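Local coordinates for protein aldehyde dehydrogenase (Anabaena variabilis, PDB 4H7N) that probably oxidises aldehydes to carboxylic acids with NAD+ as electron acceptor, like other members of the aldehyde dehydrogenase family, at residues A229-G235 with S438-R444; P149-C155 with G449-L454; A73-D77 with A165-P171. Residue numbers count along the deposited sequence, not the author numbering.

Contact 1. Residues A229-G235 with S438-R444; sequences AYLELGG and SGLGGSR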
loop_
_atom_site.group_PDB
_atom_site.type_symbol
_atom_site.label_atom_id
_atom_site.label_comp_id
_atom_site.label_asym_id
_atom_site.label_seq_id
_atom_site.Cartn_x
_atom_site.Cartn_y
_atom_site.Cartn_z
ATOM N N ALA A 229 2.144 1.168 -6.180
ATOM C CA ALA A 229 3.341 0.444 -6.588
ATOM C C ALA A 229 3.716 -0.624 -5.568
ATOM O O ALA A 229 3.859 -0.340 -4.364
ATOM C CB ALA A 229 4.488 1.434 -6.761
ATOM N N TYR A 230 3.926 -1.840 -6.059
ATOM C CA TYR A 230 4.538 -2.895 -5.283
ATOM C C TYR A 230 5.972 -3.033 -5.746
ATOM O O TYR A 230 6.252 -3.270 -6.934
ATOM C CB TYR A 230 3.801 -4.236 -5.362
ATOM C CG TYR A 230 4.515 -5.300 -4.519
ATOM C CD1 TYR A 230 4.244 -5.433 -3.154
ATOM C CD2 TYR A 230 5.437 -6.159 -5.067
ATOM C CE1 TYR A 230 4.931 -6.353 -2.366
ATOM C CE2 TYR A 230 6.133 -7.061 -4.280
ATOM C CZ TYR A 230 5.861 -7.160 -2.938
ATOM O OH TYR A 230 6.510 -8.072 -2.126
ATOM N N LEU A 231 6.886 -2.921 -4.801
ATOM C CA LEU A 231 8.303 -2.877 -5.093
ATOM C C LEU A 231 9.095 -3.892 -4.255
ATOM O O LEU A 231 9.001 -3.905 -3.009
ATOM C CB LEU A 231 8.884 -1.501 -4.781
ATOM C CG LEU A 231 8.137 -0.321 -5.349
ATOM C CD1 LEU A 231 8.711 0.935 -4.745
ATOM C CD2 LEU A 231 8.261 -0.290 -6.847
ATOM N N GLU A 232 9.947 -4.649 -4.927
ATOM C CA GLU A 232 10.866 -5.569 -4.234
ATOM C C GLU A 232 12.243 -5.352 -4.817
ATOM O O GLU A 232 12.466 -5.593 -6.004
ATOM C CB GLU A 232 10.386 -6.998 -4.364
ATOM C CG GLU A 232 10.959 -7.905 -3.278
ATOM C CD GLU A 232 9.938 -8.882 -2.705
ATOM O OE1 GLU A 232 8.792 -8.493 -2.319
ATOM O OE2 GLU A 232 10.324 -10.053 -2.608
ATOM N N LEU A 233 13.134 -4.768 -4.013
ATOM C CA LEU A 233 14.329 -4.088 -4.542
ATOM C C LEU A 233 15.662 -4.668 -4.089
ATOM O O LEU A 233 16.675 -3.993 -4.085
ATOM C CB LEU A 233 14.314 -2.610 -4.184
ATOM C CG LEU A 233 13.054 -1.834 -4.545
ATOM C CD1 LEU A 233 13.284 -0.352 -4.349
ATOM C CD2 LEU A 233 12.650 -2.168 -5.989
ATOM N N GLY A 234 15.690 -5.920 -3.724
ATOM C CA GLY A 234 16.975 -6.514 -3.461
ATOM C C GLY A 234 17.266 -6.513 -1.979
ATOM O O GLY A 234 16.461 -6.083 -1.130
ATOM N N GLY A 235 18.402 -7.098 -1.686
ATOM C CA GLY A 235 18.768 -7.450 -0.356
ATOM C C GLY A 235 20.271 -7.621 -0.202
ATOM O O GLY A 235 21.008 -7.766 -1.179
ATOM N N SER A 438 14.520 -2.280 0.881
ATOM C CA SER A 438 14.281 -3.538 0.178
ATOM C C SER A 438 12.903 -3.616 -0.456
ATOM O O SER A 438 12.668 -4.494 -1.278
ATOM C CB SER A 438 14.503 -4.691 1.106
ATOM O OG SER A 438 15.901 -4.927 1.187
ATOM N N GLY A 439 11.979 -2.749 -0.039
ATOM C CA GLY A 439 10.679 -2.709 -0.666
ATOM C C GLY A 439 9.612 -1.878 0.002
ATOM O O GLY A 439 9.833 -1.316 1.081
ATOM N N LEU A 440 8.500 -1.781 -0.704
ATOM C CA LEU A 440 7.255 -1.148 -0.234
ATOM C C LEU A 440 6.078 -1.840 -0.889
ATOM O O LEU A 440 6.216 -2.389 -1.957
ATOM C CB LEU A 440 7.168 0.305 -0.685
ATOM C CG LEU A 440 8.052 1.355 -0.060
ATOM C CD1 LEU A 440 7.886 2.687 -0.773
ATOM C CD2 LEU A 440 7.802 1.499 1.417
ATOM N N GLY A 441 4.895 -1.693 -0.291
ATOM C CA GLY A 441 3.637 -2.106 -0.872
ATOM C C GLY A 441 3.022 -3.368 -0.262
ATOM O O GLY A 441 2.104 -3.944 -0.850
ATOM N N GLY A 442 3.528 -3.820 0.881
ATOM C CA GLY A 442 2.917 -4.960 1.561
ATOM C C GLY A 442 3.592 -6.300 1.205
ATOM O O GLY A 442 4.798 -6.396 1.098
ATOM N N SER A 443 2.797 -7.332 1.095
ATOM C CA SER A 443 3.322 -8.691 0.953
ATOM C C SER A 443 2.767 -9.303 -0.328
ATOM O O SER A 443 1.608 -9.043 -0.667
ATOM C CB SER A 443 2.894 -9.541 2.166
ATOM O OG SER A 443 3.575 -10.771 2.090
ATOM N N ARG A 444 3.576 -10.091 -1.025
ATOM C CA ARG A 444 3.101 -10.849 -2.208
ATOM C C ARG A 444 2.810 -12.269 -1.839
ATOM O O ARG A 444 2.484 -13.083 -2.678
ATOM C CB ARG A 444 4.070 -10.779 -3.394
ATOM C CG ARG A 444 5.450 -11.268 -3.134
ATOM C CD ARG A 444 6.162 -11.568 -4.429
ATOM N NE ARG A 444 6.306 -10.457 -5.375
ATOM C CZ ARG A 444 7.467 -10.075 -5.914
ATOM N NH1 ARG A 444 8.607 -10.656 -5.567
ATOM N NH2 ARG A 444 7.504 -9.118 -6.823
HETATM O O HOH W 1 6.933 -8.306 0.542
#

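Contact 2. Residues P149-C155 with G449-L454; sequences PALLAGC and GLKRFL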
loop_
_atom_site.group_PDB
_atom_site.type_symbol
_atom_site.label_atom_id
_atom_site.label_comp_id
_atom_site.label_asym_id
_atom_site.label_seq_id
_atom_site.Cartn_x
_atom_site.Cartn_y
_atom_site.Cartn_z
ATOM N N PRO A 149 -1.575 -14.179 -9.352
ATOM C CA PRO A 149 -2.682 -13.743 -8.489
ATOM C C PRO A 149 -3.436 -12.546 -9.048
ATOM O O PRO A 149 -4.655 -12.465 -8.926
ATOM C CB PRO A 149 -1.987 -13.415 -7.142
ATOM C CG PRO A 149 -0.500 -13.352 -7.417
ATOM C CD PRO A 149 -0.289 -14.200 -8.645
ATOM N N ALA A 150 -2.749 -11.632 -9.716
ATOM C CA ALA A 150 -3.467 -10.525 -10.319
ATOM C C ALA A 150 -4.493 -11.010 -11.359
ATOM O O ALA A 150 -5.616 -10.502 -11.399
ATOM C CB ALA A 150 -2.500 -9.568 -10.956
ATOM N N LEU A 151 -4.121 -12.004 -12.193
ATOM C CA LEU A 151 -5.061 -12.515 -13.156
ATOM C C LEU A 151 -6.269 -13.140 -12.474
ATOM O O LEU A 151 -7.380 -12.924 -12.917
ATOM C CB LEU A 151 -4.437 -13.566 -14.093
ATOM C CG LEU A 151 -3.477 -12.946 -15.120
ATOM C CD1 LEU A 151 -2.633 -14.043 -15.746
ATOM C CD2 LEU A 151 -4.214 -12.234 -16.223
ATOM N N LEU A 152 -6.051 -13.905 -11.422
ATOM C CA LEU A 152 -7.144 -14.567 -10.743
ATOM C C LEU A 152 -8.066 -13.586 -10.049
ATOM O O LEU A 152 -9.258 -13.857 -9.859
ATOM C CB LEU A 152 -6.596 -15.617 -9.774
ATOM C CG LEU A 152 -6.067 -16.855 -10.531
ATOM C CD1 LEU A 152 -5.157 -17.746 -9.692
ATOM C CD2 LEU A 152 -7.201 -17.700 -11.091
ATOM N N ALA A 153 -7.515 -12.453 -9.658
ATOM C CA ALA A 153 -8.283 -11.378 -9.060
ATOM C C ALA A 153 -9.252 -10.770 -10.063
ATOM O O ALA A 153 -10.200 -10.094 -9.660
ATOM C CB ALA A 153 -7.378 -10.272 -8.532
ATOM N N GLY A 154 -9.021 -11.008 -11.347
ATOM C CA GLY A 154 -9.814 -10.389 -12.375
ATOM C C GLY A 154 -9.157 -9.221 -13.102
ATOM O O GLY A 154 -9.800 -8.581 -13.881
ATOM N N CYS A 155 -7.865 -9.020 -12.905
ATOM C CA CYS A 155 -7.102 -8.005 -13.609
ATOM C C CYS A 155 -6.621 -8.521 -14.951
ATOM O O CYS A 155 -6.327 -9.677 -15.093
ATOM C CB CYS A 155 -5.833 -7.682 -12.819
ATOM S SG CYS A 155 -6.036 -7.233 -11.058
ATOM N N GLY A 449 -1.209 -11.054 -0.780
ATOM C CA GLY A 449 -0.612 -11.145 -2.070
ATOM C C GLY A 449 -1.609 -11.158 -3.235
ATOM O O GLY A 449 -1.230 -10.838 -4.383
ATOM N N LEU A 450 -2.867 -11.532 -2.965
ATOM C CA LEU A 450 -3.879 -11.430 -3.977
ATOM C C LEU A 450 -4.713 -10.196 -3.722
ATOM O O LEU A 450 -5.085 -9.508 -4.630
ATOM C CB LEU A 450 -4.741 -12.677 -4.036
ATOM C CG LEU A 450 -5.636 -12.608 -5.254
ATOM C CD1 LEU A 450 -5.564 -13.902 -5.979
ATOM C CD2 LEU A 450 -7.034 -12.281 -4.795
ATOM N N LYS A 451 -4.979 -9.893 -2.456
ATOM C CA LYS A 451 -5.838 -8.779 -2.145
ATOM C C LYS A 451 -5.285 -7.417 -2.481
ATOM O O LYS A 451 -6.019 -6.478 -2.737
ATOM C CB LYS A 451 -6.266 -8.877 -0.698
ATOM C CG LYS A 451 -7.155 -10.100 -0.484
ATOM C CD LYS A 451 -7.682 -10.199 0.946
ATOM C CE LYS A 451 -9.055 -9.541 1.065
ATOM N NZ LYS A 451 -10.063 -10.312 0.282
ATOM N N ARG A 452 -3.982 -7.288 -2.579
ATOM C CA ARG A 452 -3.458 -6.044 -3.068
ATOM C C ARG A 452 -3.998 -5.604 -4.438
ATOM O O ARG A 452 -3.940 -4.401 -4.766
ATOM C CB ARG A 452 -1.941 -6.043 -2.978
ATOM C CG ARG A 452 -1.250 -6.857 -3.979
ATOM C CD ARG A 452 0.224 -7.134 -3.562
ATOM N NE ARG A 452 0.503 -8.418 -4.178
ATOM C CZ ARG A 452 1.524 -8.741 -4.976
ATOM N NH1 ARG A 452 2.476 -7.885 -5.285
ATOM N NH2 ARG A 452 1.603 -9.983 -5.435
ATOM N N PHE A 453 -4.485 -6.552 -5.247
ATOM C CA PHE A 453 -4.952 -6.251 -6.611
ATOM C C PHE A 453 -6.451 -5.909 -6.704
ATOM O O PHE A 453 -6.972 -5.785 -7.796
ATOM C CB PHE A 453 -4.655 -7.442 -7.541
ATOM C CG PHE A 453 -3.186 -7.701 -7.709
ATOM C CD1 PHE A 453 -2.357 -6.705 -8.144
ATOM C CD2 PHE A 453 -2.638 -8.880 -7.292
ATOM C CE1 PHE A 453 -0.975 -6.914 -8.288
ATOM C CE2 PHE A 453 -1.273 -9.085 -7.358
ATOM C CZ PHE A 453 -0.446 -8.119 -7.871
ATOM N N LEU A 454 -7.099 -5.786 -5.554
ATOM C CA LEU A 454 -8.551 -5.581 -5.416
ATOM C C LEU A 454 -8.823 -4.365 -4.594
ATOM O O LEU A 454 -8.072 -4.085 -3.627
ATOM C CB LEU A 454 -9.171 -6.788 -4.693
ATOM C CG LEU A 454 -9.054 -8.092 -5.525
ATOM C CD1 LEU A 454 -9.194 -9.247 -4.567
ATOM C CD2 LEU A 454 -10.143 -8.155 -6.584
#

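Contact 3. Residues A73-D77 with A165-P171; sequences ALVND and APRFVAP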
loop_
_atom_site.group_PDB
_atom_site.type_symbol
_atom_site.label_atom_id
_atom_site.label_comp_id
_atom_site.label_asym_id
_atom_site.label_seq_id
_atom_site.Cartn_x
_atom_site.Cartn_y
_atom_site.Cartn_z
ATOM N N ALA A 73 14.040 -22.805 -23.881
ATOM C CA ALA A 73 14.162 -21.358 -23.927
ATOM C C ALA A 73 14.743 -20.807 -22.620
ATOM O O ALA A 73 15.529 -19.879 -22.646
ATOM C CB ALA A 73 12.834 -20.706 -24.242
ATOM N N LEU A 74 14.378 -21.410 -21.496
ATOM C CA LEU A 74 14.847 -20.915 -20.197
ATOM C C LEU A 74 16.322 -21.334 -19.953
ATOM O O LEU A 74 17.106 -20.577 -19.397
ATOM C CB LEU A 74 13.857 -21.332 -19.116
ATOM C CG LEU A 74 14.002 -20.691 -17.754
ATOM C CD1 LEU A 74 13.918 -19.171 -17.811
ATOM C CD2 LEU A 74 12.893 -21.248 -16.853
ATOM N N VAL A 75 16.725 -22.504 -20.403
ATOM C CA VAL A 75 18.167 -22.858 -20.436
ATOM C C VAL A 75 18.952 -21.797 -21.268
ATOM O O VAL A 75 20.005 -21.324 -20.864
ATOM C CB VAL A 75 18.406 -24.232 -21.059
ATOM C CG1 VAL A 75 19.864 -24.453 -21.447
ATOM C CG2 VAL A 75 17.947 -25.330 -20.133
ATOM N N ASN A 76 18.431 -21.467 -22.438
ATOM C CA ASN A 76 19.054 -20.471 -23.296
ATOM C C ASN A 76 19.163 -19.120 -22.558
ATOM O O ASN A 76 20.210 -18.450 -22.657
ATOM C CB ASN A 76 18.229 -20.332 -24.580
ATOM C CG ASN A 76 18.986 -19.720 -25.760
ATOM O OD1 ASN A 76 18.556 -19.891 -26.928
ATOM N ND2 ASN A 76 20.070 -18.974 -25.497
ATOM N N ASP A 77 18.109 -18.719 -21.845
ATOM C CA ASP A 77 18.125 -17.433 -21.118
ATOM C C ASP A 77 19.131 -17.417 -19.972
ATOM O O ASP A 77 19.727 -16.398 -19.687
ATOM C CB ASP A 77 16.750 -17.087 -20.498
ATOM C CG ASP A 77 15.749 -16.435 -21.468
ATOM O OD1 ASP A 77 16.124 -15.619 -22.363
ATOM O OD2 ASP A 77 14.517 -16.668 -21.276
ATOM N N ALA A 165 16.954 -11.361 -20.448
ATOM C CA ALA A 165 16.516 -12.774 -20.456
ATOM C C ALA A 165 15.043 -12.912 -20.875
ATOM O O ALA A 165 14.168 -13.139 -20.036
ATOM C CB ALA A 165 16.706 -13.351 -19.079
ATOM N N PRO A 166 14.744 -12.702 -22.159
ATOM C CA PRO A 166 13.375 -12.583 -22.632
ATOM C C PRO A 166 12.871 -13.811 -23.381
ATOM O O PRO A 166 11.705 -13.865 -23.755
ATOM C CB PRO A 166 13.474 -11.395 -23.593
ATOM C CG PRO A 166 14.802 -11.659 -24.239
ATOM C CD PRO A 166 15.704 -12.246 -23.169
ATOM N N ARG A 167 13.725 -14.782 -23.630
ATOM C CA ARG A 167 13.364 -15.856 -24.593
ATOM C C ARG A 167 12.277 -16.813 -24.096
ATOM O O ARG A 167 11.538 -17.377 -24.897
ATOM C CB ARG A 167 14.574 -16.682 -24.973
ATOM C CG ARG A 167 15.776 -15.894 -25.440
ATOM C CD ARG A 167 16.906 -16.879 -25.622
ATOM N NE ARG A 167 18.171 -16.246 -25.921
ATOM C CZ ARG A 167 18.908 -15.529 -25.063
ATOM N NH1 ARG A 167 18.498 -15.254 -23.838
ATOM N NH2 ARG A 167 20.093 -15.091 -25.438
ATOM N N PHE A 168 12.115 -16.912 -22.770
ATOM C CA PHE A 168 11.138 -17.838 -22.177
ATOM C C PHE A 168 9.718 -17.458 -22.521
ATOM O O PHE A 168 8.842 -18.289 -22.412
ATOM C CB PHE A 168 11.285 -17.908 -20.668
ATOM C CG PHE A 168 10.798 -16.669 -19.966
ATOM C CD1 PHE A 168 11.593 -15.547 -19.866
ATOM C CD2 PHE A 168 9.526 -16.629 -19.424
ATOM C CE1 PHE A 168 11.139 -14.414 -19.217
ATOM C CE2 PHE A 168 9.053 -15.488 -18.770
ATOM C CZ PHE A 168 9.870 -14.385 -18.657
ATOM N N VAL A 169 9.497 -16.212 -22.924
ATOM C CA VAL A 169 8.198 -15.722 -23.311
ATOM C C VAL A 169 7.623 -16.462 -24.543
ATOM O O VAL A 169 6.414 -16.777 -24.591
ATOM C CB VAL A 169 8.231 -14.184 -23.528
ATOM C CG1 VAL A 169 6.920 -13.693 -24.085
ATOM C CG2 VAL A 169 8.426 -13.479 -22.181
ATOM N N ALA A 170 8.459 -16.808 -25.499
ATOM C CA ALA A 170 7.940 -17.342 -26.781
ATOM C C ALA A 170 7.120 -18.631 -26.542
ATOM O O ALA A 170 6.011 -18.735 -27.004
ATOM C CB ALA A 170 9.066 -17.577 -27.777
ATOM N N PRO A 171 7.619 -19.574 -25.743
ATOM C CA PRO A 171 6.759 -20.748 -25.499
ATOM C C PRO A 171 5.526 -20.451 -24.612
ATOM O O PRO A 171 4.454 -21.014 -24.861
ATOM C CB PRO A 171 7.715 -21.784 -24.925
ATOM C CG PRO A 171 8.881 -21.022 -24.434
ATOM C CD PRO A 171 9.004 -19.806 -25.324
HETATM O O HOH W 2 18.074 -17.431 -28.606
HETATM O O HOH W 3 19.933 -14.355 -21.389
#

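Contact 1. Residues A229-G235 with S438-R444
Residues 229-232 and 439-440 run antiparallel. Leu231 and Leu440 form a hydrogen-bonded pair, Leu231 N to Leu440 O at 3.0 Å and Leu440 N to Leu231 O at 3.2 Å, while Glu232 and Gly439 are the adjacent non-hydrogen-bonded pair, with CA atoms 4.6 Å apart. Leu233 N to Ser438 O at 2.8 Å continues the backbone pairing, and beyond it a side-chain bond runs from Ser438 OG to Gly234 O at 2.6 Å. Two glycines permit this closeness: an ideal CB on Gly439 would fall 2.5 Å from Leu231 O, and one on Gly441 would fall 2.8 Å from Ala229 O. Strand 205-209 pairs with 229-232 in parallel, so the late segment adds a short antiparallel strand beside a parallel strand of the Rossmann-type sheet characteristic of aldehyde dehydrogenases. Glu232, the predicted active-site residue, lies here at the end of strand 229-232. Its OE1 accepts a very short hydrogen bond from Tyr230 OH, 2.3 Å. Glu232 OE2 is 3.5 Å from Arg444 NH1, but the oxygen stands well out of the guanidinium plane, so this salt bridge is purely electrostatic; the NH2 of Arg444 is instead salt-bridged to Asp146. The edge of the Tyr230 ring meets the carbonyls of the glycine loop after strand 439-440, CD1 to Gly441 O and CE1 to Gly442 O both at 3.5 Å, and a water bridges Tyr230 OH (2.7 Å) and Gly442 O (2.9 Å). On the opposite sheet face Leu231 CD1 approaches Leu440 CB at 4.4 Å, and Phe226 of the second subunit packs on both leucines.

Contact 2. Residues P149-C155 with G449-L454
The ring of Phe453 lies flat against Ala150: the methyl CB of Ala150 sits 3.7 Å from the ring centroid and only 7° off its normal, a CH-pi contact over the face, with Ala150 CA 3.5 Å from Phe453 CD2. Such proximity depends on the small residue, since the two CA atoms are just 5.8 Å apart. Cys155 meets the same residue obliquely, its SG 5.4 Å from the Phe453 centroid at 53° to the normal and 3.8 Å from Phe453 CB, a sulfur-aromatic contact. One turn after Ala150, Ala153 CB packs against Phe453 CB (4.1 Å), Leu450 CD2 (4.3 Å) and Leu454 CD2 (4.0 Å). Leu450 CD1 touches Pro149 CB at 3.8 Å and Leu152 CB at 4.3 Å. No hydrogen bond crosses the interface, so it is held by apolar packing. Helix 147-153 closes in a Schellman motif at Gly154, whose positive phi goes with the bonds Cys155 N to Ala150 O (3.1 Å) and Gly154 N to Leu151 O (3.0 Å); this turns Cys155 toward Phe453. On the other side of the interface, a type I turn from Lys451 to Leu454 leads from helix 448-451 toward strand 454-462. Arg452 folds back, NE and NH2 reaching Gly449 O at 3.0 and 3.1 Å, while its NH2 is also salt-bridged to Asp146. Trp98 of helix 82-106 packs on Pro149, Leu152 and Leu450, and strand 118-134 lies beyond Cys155 and Phe453, contributing Val130 to both.

Contact 3. Residues A73-D77 with A165-P171
Asp77 carries most of the polar load between helix 67-78 and residues 165-171. Its OD1 accepts from Arg167 N at 2.8 Å (N-H...O angle 155°) and from Arg167 NH1 at 2.8 Å (154°), the latter also a salt bridge; its OD2 accepts from Phe168 N at 2.8 Å with a more bent angle of 131°. Two consecutive backbone amides of the Pro166 to Val169 type I turn are thereby satisfied by one carboxylate. Two waters bridge further donors and acceptors: one donates to Asn76 OD1 (3.0 Å) and accepts from Arg167 NE (2.9 Å), another lies 2.7 Å from Asp77 O and accepts from Arg167 NH1 (3.0 Å). Asn76 ND2 and Arg167 NE, 3.4 Å apart, are both donors and do not bond; Asp19 instead takes Asn76 ND2 and the salt bridge from Arg167 NH2, which also donates to the main-chain O of Arg11. Apolar contacts flank this network, Ala73 CB to Pro171 CG at 4.0 Å and Leu74 CD1 to Phe168 CB at 4.1 Å. The turn leads into helix 169-176, which connects parallel strands 156-161 and 186-188, a beta-alpha-beta crossover of the Rossmann-type coenzyme domain expected in this family.

Along the chain the segments come in the order 73-77, 149-155, 165-171, 229-235, 438-444, 449-454, so contacts 2 and 3 cross, contact 3 closes before contact 1 opens, and contact 2 spans contact 1. Contacts 1 and 2 are neighbours, their centres about 16 Å apart, and touch directly: Tyr230 CG lies 3.4 Å from Arg452 NH1, in a cation-pi contact. The two contacts also share Asp146 as a common acidic partner. Contact 3 stands apart, about 25 Å from each between centres. Strands 156-161, 205-209, 229-232 and 454-462 belong to one mixed sheet, through which late C-terminal residues join earlier ones near the predicted active-site glutamate.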